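Local coordinates for hypothetical protein (Legionella pneumophila subsp. pneumophila, PDB 2IM9), which is of unknown function but belongs to an N-acetylmuramoyl-L-alanine amidase-like family of the papain-like peptidase clan, which suggests cysteine-dependent hydrolysis of cell-wall peptidoglycan, at residues I38-Y42 with L105-L111; C95-V99 with H268-A272; N100-S104 with C117-R122; G149-T155 with N313-P319. All blocks are in the same frame, centred on the assembly; numbering follows the deposited sequence.

Contact 1 of 4, residues I38-Y42 with L105-L111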
loop_
_atom_site.group_PDB
_atom_site.type_symbol
_atom_site.label_atom_id
_atom_site.label_comp_id
_atom_site.label_asym_id
_atom_site.label_seq_id
_atom_site.Cartn_x
_atom_site.Cartn_y
_atom_site.Cartn_z
ATOM N N ILE A 38 6.819 10.555 16.174
ATOM C CA ILE A 38 7.878 10.099 15.270
ATOM C C ILE A 38 9.265 10.535 15.757
ATOM O O ILE A 38 10.210 9.735 15.737
ATOM C CB ILE A 38 7.590 10.545 13.825
ATOM C CG1 ILE A 38 6.337 9.793 13.328
ATOM C CG2 ILE A 38 8.783 10.248 12.921
ATOM C CD1 ILE A 38 5.694 10.373 12.043
ATOM N N ARG A 39 9.383 11.793 16.200
ATOM C CA ARG A 39 10.629 12.263 16.798
ATOM C C ARG A 39 11.054 11.311 17.908
ATOM O O ARG A 39 12.215 10.898 17.955
ATOM C CB ARG A 39 10.477 13.692 17.344
ATOM C CG ARG A 39 11.719 14.247 18.008
ATOM C CD ARG A 39 12.739 14.618 16.952
ATOM N NE ARG A 39 12.441 15.916 16.338
ATOM C CZ ARG A 39 12.897 16.296 15.148
ATOM N NH1 ARG A 39 12.605 17.500 14.684
ATOM N NH2 ARG A 39 13.656 15.474 14.425
ATOM N N LYS A 40 10.109 10.971 18.795
ATOM C CA LYS A 40 10.382 10.059 19.914
ATOM C C LYS A 40 10.728 8.662 19.456
ATOM O O LYS A 40 11.634 8.035 20.018
ATOM C CB LYS A 40 9.209 9.998 20.905
ATOM C CG LYS A 40 9.015 11.276 21.709
ATOM C CD LYS A 40 7.780 11.196 22.601
ATOM C CE LYS A 40 7.426 12.573 23.178
ATOM N NZ LYS A 40 6.551 12.470 24.385
ATOM N N LEU A 41 10.014 8.165 18.444
ATOM C CA LEU A 41 10.305 6.843 17.906
ATOM C C LEU A 41 11.773 6.737 17.518
ATOM O O LEU A 41 12.451 5.785 17.909
ATOM C CB LEU A 41 9.409 6.501 16.706
ATOM C CG LEU A 41 9.709 5.156 16.030
ATOM C CD1 LEU A 41 9.493 3.961 16.982
ATOM C CD2 LEU A 41 8.837 5.020 14.804
ATOM N N TYR A 42 12.265 7.729 16.774
ATOM C CA TYR A 42 13.656 7.707 16.306
ATOM C C TYR A 42 14.675 7.787 17.413
ATOM O O TYR A 42 15.716 7.143 17.330
ATOM C CB TYR A 42 13.913 8.761 15.239
ATOM C CG TYR A 42 13.360 8.326 13.901
ATOM C CD1 TYR A 42 13.794 7.139 13.307
ATOM C CD2 TYR A 42 12.401 9.091 13.237
ATOM C CE1 TYR A 42 13.271 6.722 12.081
ATOM C CE2 TYR A 42 11.887 8.697 12.009
ATOM C CZ TYR A 42 12.326 7.512 11.439
ATOM O OH TYR A 42 11.818 7.108 10.228
ATOM N N LEU A 105 9.168 5.149 7.531
ATOM C CA LEU A 105 9.837 5.186 8.849
ATOM C C LEU A 105 11.057 4.256 8.852
ATOM O O LEU A 105 12.118 4.616 9.362
ATOM C CB LEU A 105 8.883 4.788 9.990
ATOM C CG LEU A 105 7.805 5.825 10.351
ATOM C CD1 LEU A 105 6.656 5.186 11.117
ATOM C CD2 LEU A 105 8.432 6.981 11.153
ATOM N N ALA A 106 10.902 3.071 8.267
ATOM C CA ALA A 106 11.987 2.088 8.289
ATOM C C ALA A 106 13.177 2.547 7.467
ATOM O O ALA A 106 14.319 2.230 7.797
ATOM C CB ALA A 106 11.494 0.715 7.802
ATOM N N LEU A 107 12.910 3.284 6.394
ATOM C CA LEU A 107 13.950 3.749 5.495
ATOM C C LEU A 107 14.719 4.959 6.002
ATOM O O LEU A 107 15.818 5.222 5.512
ATOM C CB LEU A 107 13.339 4.106 4.147
ATOM C CG LEU A 107 12.890 2.944 3.272
ATOM C CD1 LEU A 107 12.180 3.553 2.083
ATOM C CD2 LEU A 107 14.088 2.109 2.836
ATOM N N ALA A 108 14.152 5.661 6.980
ATOM C CA ALA A 108 14.677 6.941 7.453
ATOM C C ALA A 108 15.254 6.816 8.845
ATOM O O ALA A 108 15.054 5.800 9.498
ATOM C CB ALA A 108 13.557 7.980 7.440
ATOM N N ASN A 109 15.950 7.868 9.299
ATOM C CA ASN A 109 16.567 7.918 10.627
ATOM C C ASN A 109 16.113 9.090 11.479
ATOM O O ASN A 109 16.664 9.331 12.558
ATOM C CB ASN A 109 18.086 8.026 10.503
ATOM C CG ASN A 109 18.745 6.709 10.219
ATOM O OD1 ASN A 109 19.549 6.607 9.297
ATOM N ND2 ASN A 109 18.433 5.693 11.019
ATOM N N SER A 110 15.139 9.845 10.987
ATOM C CA SER A 110 14.741 11.088 11.641
ATOM C C SER A 110 13.374 11.511 11.128
ATOM O O SER A 110 12.963 11.089 10.048
ATOM C CB SER A 110 15.762 12.190 11.327
ATOM O OG SER A 110 15.697 12.582 9.959
ATOM N N LEU A 111 12.690 12.369 11.879
ATOM C CA LEU A 111 11.410 12.922 11.411
ATOM C C LEU A 111 11.578 13.585 10.034
ATOM O O LEU A 111 10.739 13.413 9.138
ATOM C CB LEU A 111 10.858 13.913 12.436
ATOM C CG LEU A 111 9.658 14.752 12.013
ATOM C CD1 LEU A 111 8.411 13.882 11.833
ATOM C CD2 LEU A 111 9.396 15.874 13.024
#

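Contact 2 of 4, residues C95-V99 with H268-A272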
loop_
_atom_site.group_PDB
_atom_site.type_symbol
_atom_site.label_atom_id
_atom_site.label_comp_id
_atom_site.label_asym_id
_atom_site.label_seq_id
_atom_site.Cartn_x
_atom_site.Cartn_y
_atom_site.Cartn_z
ATOM N N CYS A 95 -5.106 0.375 4.454
ATOM C CA CYS A 95 -4.094 -0.624 4.121
ATOM C C CYS A 95 -2.891 0.004 3.425
ATOM O O CYS A 95 -1.746 -0.387 3.682
ATOM C CB CYS A 95 -4.650 -1.781 3.288
ATOM S SG CYS A 95 -5.230 -1.327 1.670
ATOM N N ASP A 96 -3.158 0.988 2.564
ATOM C CA ASP A 96 -2.110 1.650 1.772
ATOM C C ASP A 96 -1.268 2.582 2.629
ATOM O O ASP A 96 -0.049 2.573 2.537
ATOM C CB ASP A 96 -2.736 2.485 0.641
ATOM C CG ASP A 96 -3.671 1.686 -0.238
ATOM O OD1 ASP A 96 -3.244 0.651 -0.766
ATOM O OD2 ASP A 96 -4.836 2.113 -0.409
ATOM N N THR A 97 -1.914 3.399 3.452
ATOM C CA THR A 97 -1.171 4.351 4.276
ATOM C C THR A 97 -0.346 3.651 5.362
ATOM O O THR A 97 0.720 4.148 5.757
ATOM C CB THR A 97 -2.065 5.464 4.859
ATOM O OG1 THR A 97 -2.903 4.927 5.888
ATOM C CG2 THR A 97 -2.952 6.093 3.753
ATOM N N TYR A 98 -0.821 2.512 5.852
ATOM C CA TYR A 98 -0.033 1.735 6.798
ATOM C C TYR A 98 1.288 1.299 6.178
ATOM O O TYR A 98 2.355 1.501 6.745
ATOM C CB TYR A 98 -0.837 0.532 7.287
ATOM C CG TYR A 98 -0.122 -0.337 8.280
ATOM C CD1 TYR A 98 0.314 0.174 9.507
ATOM C CD2 TYR A 98 0.083 -1.701 8.020
ATOM C CE1 TYR A 98 0.972 -0.652 10.430
ATOM C CE2 TYR A 98 0.741 -2.516 8.925
ATOM C CZ TYR A 98 1.162 -1.992 10.130
ATOM O OH TYR A 98 1.795 -2.817 11.022
ATOM N N VAL A 99 1.220 0.691 4.998
ATOM C CA VAL A 99 2.439 0.197 4.364
ATOM C C VAL A 99 3.378 1.367 4.036
ATOM O O VAL A 99 4.584 1.299 4.311
ATOM C CB VAL A 99 2.077 -0.672 3.145
ATOM C CG1 VAL A 99 3.291 -0.932 2.258
ATOM C CG2 VAL A 99 1.498 -2.001 3.625
ATOM N N HIS A 268 -5.911 -5.179 -1.698
ATOM C CA HIS A 268 -5.416 -5.052 -0.328
ATOM C C HIS A 268 -3.918 -5.347 -0.266
ATOM O O HIS A 268 -3.344 -5.951 -1.183
ATOM C CB HIS A 268 -6.178 -6.032 0.594
ATOM C CG HIS A 268 -5.981 -5.779 2.053
ATOM N ND1 HIS A 268 -5.712 -6.786 2.956
ATOM C CD2 HIS A 268 -6.032 -4.632 2.771
ATOM C CE1 HIS A 268 -5.587 -6.266 4.170
ATOM N NE2 HIS A 268 -5.782 -4.963 4.084
ATOM N N LEU A 269 -3.284 -4.884 0.806
ATOM C CA LEU A 269 -1.868 -5.180 1.028
ATOM C C LEU A 269 -1.461 -5.044 2.473
ATOM O O LEU A 269 -2.195 -4.483 3.289
ATOM C CB LEU A 269 -0.955 -4.359 0.103
ATOM C CG LEU A 269 -0.761 -2.868 0.400
ATOM C CD1 LEU A 269 0.421 -2.359 -0.415
ATOM C CD2 LEU A 269 -1.980 -2.110 0.006
ATOM N N GLY A 270 -0.277 -5.554 2.783
ATOM C CA GLY A 270 0.229 -5.557 4.163
ATOM C C GLY A 270 1.601 -6.201 4.155
ATOM O O GLY A 270 2.188 -6.404 3.078
ATOM N N PHE A 271 2.105 -6.545 5.340
ATOM C CA PHE A 271 3.435 -7.127 5.474
ATOM C C PHE A 271 3.387 -8.593 5.870
ATOM O O PHE A 271 2.455 -9.023 6.576
ATOM C CB PHE A 271 4.239 -6.394 6.555
ATOM C CG PHE A 271 4.532 -4.956 6.230
ATOM C CD1 PHE A 271 5.512 -4.623 5.307
ATOM C CD2 PHE A 271 3.818 -3.933 6.849
ATOM C CE1 PHE A 271 5.790 -3.287 5.001
ATOM C CE2 PHE A 271 4.087 -2.592 6.554
ATOM C CZ PHE A 271 5.078 -2.267 5.627
ATOM N N ALA A 272 4.367 -9.341 5.383
ATOM C CA ALA A 272 4.617 -10.715 5.818
ATOM C C ALA A 272 5.522 -10.636 7.026
ATOM O O ALA A 272 6.627 -10.112 6.927
ATOM C CB ALA A 272 5.312 -11.521 4.702
HETATM O O HOH W 1 -1.987 -2.796 5.421
#

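Contact 3 of 4, residues N100-S104 with C117-R122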
loop_
_atom_site.group_PDB
_atom_site.type_symbol
_atom_site.label_atom_id
_atom_site.label_comp_id
_atom_site.label_asym_id
_atom_site.label_seq_id
_atom_site.Cartn_x
_atom_site.Cartn_y
_atom_site.Cartn_z
ATOM N N ASN A 100 2.821 2.442 3.482
ATOM C CA ASN A 100 3.627 3.619 3.141
ATOM C C ASN A 100 4.304 4.236 4.364
ATOM O O ASN A 100 5.480 4.629 4.313
ATOM C CB ASN A 100 2.741 4.679 2.490
ATOM C CG ASN A 100 2.570 4.455 1.000
ATOM O OD1 ASN A 100 3.476 3.973 0.334
ATOM N ND2 ASN A 100 1.408 4.829 0.470
ATOM N N THR A 101 3.556 4.336 5.449
ATOM C CA THR A 101 4.093 4.956 6.663
ATOM C C THR A 101 5.194 4.072 7.263
ATOM O O THR A 101 6.289 4.558 7.568
ATOM C CB THR A 101 3.000 5.222 7.685
ATOM O OG1 THR A 101 2.041 6.110 7.097
ATOM C CG2 THR A 101 3.602 5.867 8.920
ATOM N N VAL A 102 4.926 2.775 7.384
ATOM C CA VAL A 102 5.926 1.860 7.953
ATOM C C VAL A 102 7.220 1.848 7.119
ATOM O O VAL A 102 8.319 1.988 7.674
ATOM C CB VAL A 102 5.379 0.427 8.125
ATOM C CG1 VAL A 102 6.533 -0.533 8.484
ATOM C CG2 VAL A 102 4.291 0.415 9.206
ATOM N N LEU A 103 7.085 1.691 5.800
ATOM C CA LEU A 103 8.253 1.674 4.920
ATOM C C LEU A 103 9.074 2.950 5.034
ATOM O O LEU A 103 10.300 2.889 5.154
ATOM C CB LEU A 103 7.849 1.441 3.461
ATOM C CG LEU A 103 7.376 0.024 3.142
ATOM C CD1 LEU A 103 6.933 -0.041 1.672
ATOM C CD2 LEU A 103 8.455 -1.017 3.468
ATOM N N SER A 104 8.402 4.098 5.013
ATOM C CA SER A 104 9.101 5.382 5.083
ATOM C C SER A 104 9.788 5.586 6.433
ATOM O O SER A 104 10.891 6.128 6.469
ATOM C CB SER A 104 8.160 6.542 4.748
ATOM O OG SER A 104 7.596 6.359 3.454
ATOM N N CYS A 117 11.130 10.751 2.693
ATOM C CA CYS A 117 10.918 9.390 2.207
ATOM C C CYS A 117 9.439 9.152 1.906
ATOM O O CYS A 117 9.083 8.533 0.896
ATOM C CB CYS A 117 11.400 8.365 3.238
ATOM S SG CYS A 117 13.203 8.195 3.416
ATOM N N LEU A 118 8.584 9.630 2.800
ATOM C CA LEU A 118 7.146 9.436 2.614
ATOM C C LEU A 118 6.666 10.190 1.384
ATOM O O LEU A 118 5.916 9.642 0.572
ATOM C CB LEU A 118 6.354 9.871 3.853
ATOM C CG LEU A 118 4.850 9.561 3.738
ATOM C CD1 LEU A 118 4.579 8.045 3.654
ATOM C CD2 LEU A 118 4.088 10.179 4.912
ATOM N N LYS A 119 7.120 11.428 1.235
ATOM C CA LYS A 119 6.741 12.224 0.054
ATOM C C LYS A 119 7.128 11.472 -1.231
ATOM O O LYS A 119 6.319 11.354 -2.154
ATOM C CB LYS A 119 7.355 13.630 0.100
ATOM C CG LYS A 119 6.810 14.567 -0.975
ATOM C CD LYS A 119 7.323 16.014 -0.793
ATOM C CE LYS A 119 8.814 16.139 -1.006
ATOM N NZ LYS A 119 9.282 17.523 -0.623
ATOM N N HIS A 120 8.346 10.925 -1.276
ATOM C CA HIS A 120 8.794 10.220 -2.472
ATOM C C HIS A 120 8.203 8.830 -2.673
ATOM O O HIS A 120 8.309 8.287 -3.757
ATOM C CB HIS A 120 10.326 10.175 -2.539
ATOM C CG HIS A 120 10.921 11.460 -3.002
ATOM N ND1 HIS A 120 11.188 12.505 -2.146
ATOM C CD2 HIS A 120 11.255 11.888 -4.241
ATOM C CE1 HIS A 120 11.689 13.517 -2.837
ATOM N NE2 HIS A 120 11.744 13.164 -4.109
ATOM N N THR A 121 7.581 8.258 -1.645
ATOM C CA THR A 121 6.941 6.953 -1.768
ATOM C C THR A 121 5.467 7.120 -2.170
ATOM O O THR A 121 4.932 6.294 -2.929
ATOM C CB THR A 121 7.048 6.137 -0.438
ATOM O OG1 THR A 121 8.428 6.018 -0.059
ATOM C CG2 THR A 121 6.508 4.736 -0.619
ATOM N N ARG A 122 4.840 8.190 -1.670
ATOM C CA ARG A 122 3.410 8.440 -1.883
ATOM C C ARG A 122 3.111 9.099 -3.209
ATOM O O ARG A 122 2.019 8.907 -3.747
ATOM C CB ARG A 122 2.832 9.335 -0.783
ATOM C CG ARG A 122 2.658 8.657 0.553
ATOM C CD ARG A 122 1.865 9.618 1.473
ATOM N NE ARG A 122 0.463 9.700 1.056
ATOM C CZ ARG A 122 -0.259 10.819 1.055
ATOM N NH1 ARG A 122 0.297 11.976 1.439
ATOM N NH2 ARG A 122 -1.535 10.784 0.660
HETATM O O HOH W 2 -0.687 6.810 1.068
#

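Contact 4 of 4, residues G149-T155 with N313-P319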
loop_
_atom_site.group_PDB
_atom_site.type_symbol
_atom_site.label_atom_id
_atom_site.label_comp_id
_atom_site.label_asym_id
_atom_site.label_seq_id
_atom_site.Cartn_x
_atom_site.Cartn_y
_atom_site.Cartn_z
ATOM N N GLY A 149 14.129 2.003 -7.081
ATOM C CA GLY A 149 14.992 1.080 -6.353
ATOM C C GLY A 149 14.613 0.800 -4.918
ATOM O O GLY A 149 15.426 0.275 -4.148
ATOM N N LEU A 150 13.374 1.132 -4.551
ATOM C CA LEU A 150 12.875 0.812 -3.214
ATOM C C LEU A 150 12.406 -0.641 -3.104
ATOM O O LEU A 150 12.720 -1.333 -2.103
ATOM C CB LEU A 150 11.747 1.767 -2.806
ATOM C CG LEU A 150 11.101 1.460 -1.451
ATOM C CD1 LEU A 150 12.138 1.465 -0.332
ATOM C CD2 LEU A 150 9.979 2.468 -1.139
ATOM N N LEU A 151 11.657 -1.087 -4.113
ATOM C CA LEU A 151 11.054 -2.424 -4.102
ATOM C C LEU A 151 11.574 -3.307 -5.225
ATOM O O LEU A 151 11.970 -2.815 -6.299
ATOM C CB LEU A 151 9.525 -2.322 -4.239
ATOM C CG LEU A 151 8.792 -1.457 -3.205
ATOM C CD1 LEU A 151 7.331 -1.273 -3.608
ATOM C CD2 LEU A 151 8.914 -2.063 -1.805
ATOM N N LYS A 152 11.543 -4.616 -4.975
ATOM C CA LYS A 152 11.780 -5.620 -6.006
ATOM C C LYS A 152 10.690 -6.671 -5.923
ATOM O O LYS A 152 10.438 -7.192 -4.852
ATOM C CB LYS A 152 13.128 -6.302 -5.759
ATOM C CG LYS A 152 13.510 -7.350 -6.809
ATOM C CD LYS A 152 14.957 -7.833 -6.612
ATOM C CE LYS A 152 15.169 -8.488 -5.249
ATOM N NZ LYS A 152 16.449 -9.272 -5.185
ATOM N N ASP A 153 10.084 -7.002 -7.060
ATOM C CA ASP A 153 9.052 -8.035 -7.124
ATOM C C ASP A 153 9.779 -9.376 -7.162
ATOM O O ASP A 153 10.576 -9.638 -8.087
ATOM C CB ASP A 153 8.191 -7.821 -8.379
ATOM C CG ASP A 153 6.955 -8.721 -8.432
ATOM O OD1 ASP A 153 7.058 -9.900 -8.024
ATOM O OD2 ASP A 153 5.892 -8.261 -8.921
ATOM N N ILE A 154 9.532 -10.207 -6.158
ATOM C CA ILE A 154 10.150 -11.533 -6.093
ATOM C C ILE A 154 9.158 -12.689 -6.260
ATOM O O ILE A 154 9.512 -13.851 -6.029
ATOM C CB ILE A 154 10.975 -11.713 -4.807
ATOM C CG1 ILE A 154 10.094 -11.668 -3.553
ATOM C CG2 ILE A 154 12.078 -10.645 -4.742
ATOM C CD1 ILE A 154 10.689 -12.461 -2.407
ATOM N N THR A 155 7.936 -12.375 -6.696
ATOM C CA THR A 155 6.869 -13.376 -6.837
ATOM C C THR A 155 7.315 -14.628 -7.592
ATOM O O THR A 155 7.099 -15.758 -7.120
ATOM C CB THR A 155 5.628 -12.754 -7.510
ATOM O OG1 THR A 155 5.296 -11.525 -6.830
ATOM C CG2 THR A 155 4.438 -13.712 -7.467
ATOM N N ASN A 313 0.924 -11.281 -4.600
ATOM C CA ASN A 313 2.178 -10.765 -5.157
ATOM C C ASN A 313 3.092 -10.460 -3.982
ATOM O O ASN A 313 2.618 -10.023 -2.930
ATOM C CB ASN A 313 1.890 -9.513 -6.016
ATOM C CG ASN A 313 3.151 -8.793 -6.480
ATOM O OD1 ASN A 313 3.765 -8.023 -5.734
ATOM N ND2 ASN A 313 3.519 -9.010 -7.723
ATOM N N ILE A 314 4.393 -10.709 -4.165
ATOM C CA ILE A 314 5.368 -10.517 -3.082
ATOM C C ILE A 314 6.497 -9.606 -3.551
ATOM O O ILE A 314 7.123 -9.851 -4.583
ATOM C CB ILE A 314 5.978 -11.868 -2.590
ATOM C CG1 ILE A 314 4.885 -12.888 -2.212
ATOM C CG2 ILE A 314 6.889 -11.650 -1.378
ATOM C CD1 ILE A 314 4.421 -13.765 -3.355
ATOM N N GLN A 315 6.755 -8.555 -2.766
ATOM C CA GLN A 315 7.851 -7.626 -3.026
ATOM C C GLN A 315 8.725 -7.511 -1.794
ATOM O O GLN A 315 8.259 -7.698 -0.665
ATOM C CB GLN A 315 7.296 -6.254 -3.348
ATOM C CG GLN A 315 6.637 -6.188 -4.709
ATOM C CD GLN A 315 6.130 -4.815 -4.979
ATOM O OE1 GLN A 315 5.132 -4.384 -4.380
ATOM N NE2 GLN A 315 6.819 -4.092 -5.862
ATOM N N VAL A 316 10.004 -7.222 -2.001
ATOM C CA VAL A 316 10.909 -6.992 -0.875
ATOM C C VAL A 316 11.516 -5.607 -0.997
ATOM O O VAL A 316 11.531 -5.021 -2.076
ATOM C CB VAL A 316 12.034 -8.034 -0.773
ATOM C CG1 VAL A 316 11.460 -9.430 -0.510
ATOM C CG2 VAL A 316 12.879 -8.035 -2.044
ATOM N N VAL A 317 11.961 -5.073 0.132
ATOM C CA VAL A 317 12.569 -3.753 0.184
ATOM C C VAL A 317 14.062 -3.948 -0.068
ATOM O O VAL A 317 14.684 -4.808 0.551
ATOM C CB VAL A 317 12.343 -3.095 1.558
ATOM C CG1 VAL A 317 13.172 -1.796 1.713
ATOM C CG2 VAL A 317 10.865 -2.836 1.783
ATOM N N LEU A 318 14.627 -3.139 -0.956
ATOM C CA LEU A 318 16.025 -3.325 -1.364
ATOM C C LEU A 318 17.066 -2.618 -0.481
ATOM O O LEU A 318 18.106 -3.216 -0.145
ATOM C CB LEU A 318 16.206 -2.903 -2.820
ATOM C CG LEU A 318 15.525 -3.758 -3.881
ATOM C CD1 LEU A 318 15.652 -3.076 -5.242
ATOM C CD2 LEU A 318 16.112 -5.172 -3.892
ATOM N N PRO A 319 16.838 -1.333 -0.149
ATOM C CA PRO A 319 17.829 -0.654 0.698
ATOM C C PRO A 319 18.136 -1.447 1.971
ATOM O O PRO A 319 17.219 -1.941 2.638
ATOM C CB PRO A 319 17.150 0.666 1.038
ATOM C CG PRO A 319 16.253 0.913 -0.107
ATOM C CD PRO A 319 15.746 -0.420 -0.538
#

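Contact 1 of 4, residues I38-Y42 with L105-L111
Tyr42 is the centre of this contact. With chi1 near m, its ring reaches out from helix 27-45 and lies in the turn that follows helix 95-107. At the tip, Tyr42 OH donates a hydrogen bond to Leu105 O (2.7 Å), a carbonyl at the end of that helix. Asn109 C and Ser110 CA lie over one ring face, while the Leu105 methyl CD2 comes within 3.9 Å of Tyr42 CZ. Leu105, in the mt rotamer, also places CD2 3.7 Å from Ile38 CG2, and Leu111, in the tp rotamer, brings CD1 3.8 Å from the same Ile38 methyl. Arg39 bends through p at chi2 and chi3, so its guanidinium lies over Leu111 CB (3.8 Å from Arg39 NH2) and forms a salt bridge with Glu112. Ser110 stands at the N-cap position of helix 111-122, its hydroxyl hydrogen-bonded to that of Ser113. The N-terminal helix 27-45 thus packs against the turn joining helices 95-107 and 111-122, with Phe114 completing the apolar cluster and helix 53-63 flanking Leu105.

Contact 2 of 4, residues C95-V99 with H268-A272
This is the helix-on-sheet core of a papain-like fold: the N-terminal end of helix 95-107 rests on strand 264-275, the two segments running in roughly the same direction (33°) with axes 7.5 Å apart. A cysteine at the helix start facing a strand histidine is the arrangement of the catalytic Cys-His pair in this clan, so Cys95 and His268 probably form the active site. Cys95 points at the strand: its CB is 3.2 Å from His268 CD2, and SG sits at the edge of the imidazole, 4.7 Å from the ring centroid, and 3.7 Å from Leu269 CD2. The ring nitrogens of His268 make weak hydrogen bonds to Tyr299 and Ala284. Asp96 starts away from the strand, yet its OD1 comes 3.1 Å from Leu269 CD2. Tyr98 meets Phe271 in an offset edge-to-face pair, the Phe271 edge toward the Tyr98 face, with centroids 5.9 Å apart; its hydroxyl bonds to Ser61. Val99 packs CG2 over one face of the Phe271 ring and 3.8 Å from Gly270 CA. Between the backbones, one water donates to Cys95 O at 3.0 Å and to Leu269 O at 2.7 Å.

Contact 3 of 4, residues N100-S104 with C117-R122
Helices 95-107 and 111-122, consecutive and joined by a short turn, fold back on each other as a helical hairpin, their short segments crossing at 132° with axes 9.1 Å apart, closest at Ser104 and Leu118 (CA atoms 5.1 Å apart). Cys117 opens the second segment with its CB 4.0 Å from Ser104 CB; its sulfur forms a disulfide with Cys327, which ties this helix to the C-terminal end of the chain. At Leu118 the small Ser104 allows the close approach: Ser104 OG lies 3.2 Å from Leu118 CA, while Leu118 CD1 reaches across to Asn100 O at 3.6 Å. The serine hydroxyl is turned back into its own helix, donating to Asn100 O (2.9 Å). One turn on, Thr121 does the same, its OG1 donating to Cys117 O at 2.8 Å, so both hydroxyls are satisfied within their helices and no direct hydrogen bond spans the interface. Thr121 CG2 instead packs 3.3 Å from Asn100 OD1, which accepts a hydrogen bond from Trp141. Arg122 ends the helix with CG 4.0 Å from Asn100 ND2, and a water bridges the two side chains, accepting from Asn100 ND2 (2.9 Å) and Arg122 NE (3.1 Å); Arg122 also bonds to Gly75. Around this pair, Trp141 of helix 137-147 touches Leu103 and Thr121, helix 53-63 meets Val102 and Leu103, and strand 264-275 presents Phe271 to the same two residues.

Contact 4 of 4, residues G149-T155 with N313-P319
Strand 151-153 pairs antiparallel with strand 311-317. In the central hydrogen-bonded pair, Lys152 N donates to Val316 O and Val316 N to Lys152 O, both at 2.9 Å. The ladder extends one step each way: Leu318 N to Leu150 O and Ile154 N to Ile314 O, again both 2.9 Å. The next backbone donor, Ile314 N, is met by a side chain, Thr155 OG1, at 2.9 Å. That hydroxyl in turn donates to Asp153 OD1 (2.7 Å), which also accepts from Thr155 N (2.9 Å) in an Asx turn where the short strand ends. Asp153 OD2 receives Asn313 ND2 at 2.8 Å, an amide that also donates to Pro220 O. CA-H...O contacts such as Gln315 CA to Lys152 O (3.2 Å) reinforce the ladder. Leu151, Asp153, Gln315 and Val317 share one face; Lys152 and Val316 point to the other, and just past the strand end Ile154 CD1 meets Val316 CG1 at 3.7 Å. Gly149, with positive phi in a Schellman motif, turns the chain out of helix 137-147 into the strand. That helix packs on Leu151 and Asp153, while strands 214-223 and 246-254 continue the sheet from strand 311-317.

Helix 95-107 links three of the contacts: its start faces the sheet in contact 2, its middle crosses helix 111-122 in contact 3, and its end meets the N-terminal helix in contact 1. The centres of contacts 1 and 2 are 19 Å apart, with contact 3 about 11 and 12 Å from them; it is nested inside the chain loop closed by contact 2. Contact 4 lies on the same antiparallel sheet as contact 2, their centres 14 Å apart, and touches contacts 1 and 3 through Leu107 on Leu150 and Leu103 on Val317. Contact 2 sets the helix on the sheet at the probable Cys-His site; contacts 1 and 3 join helices, and contact 4 adds a short strand.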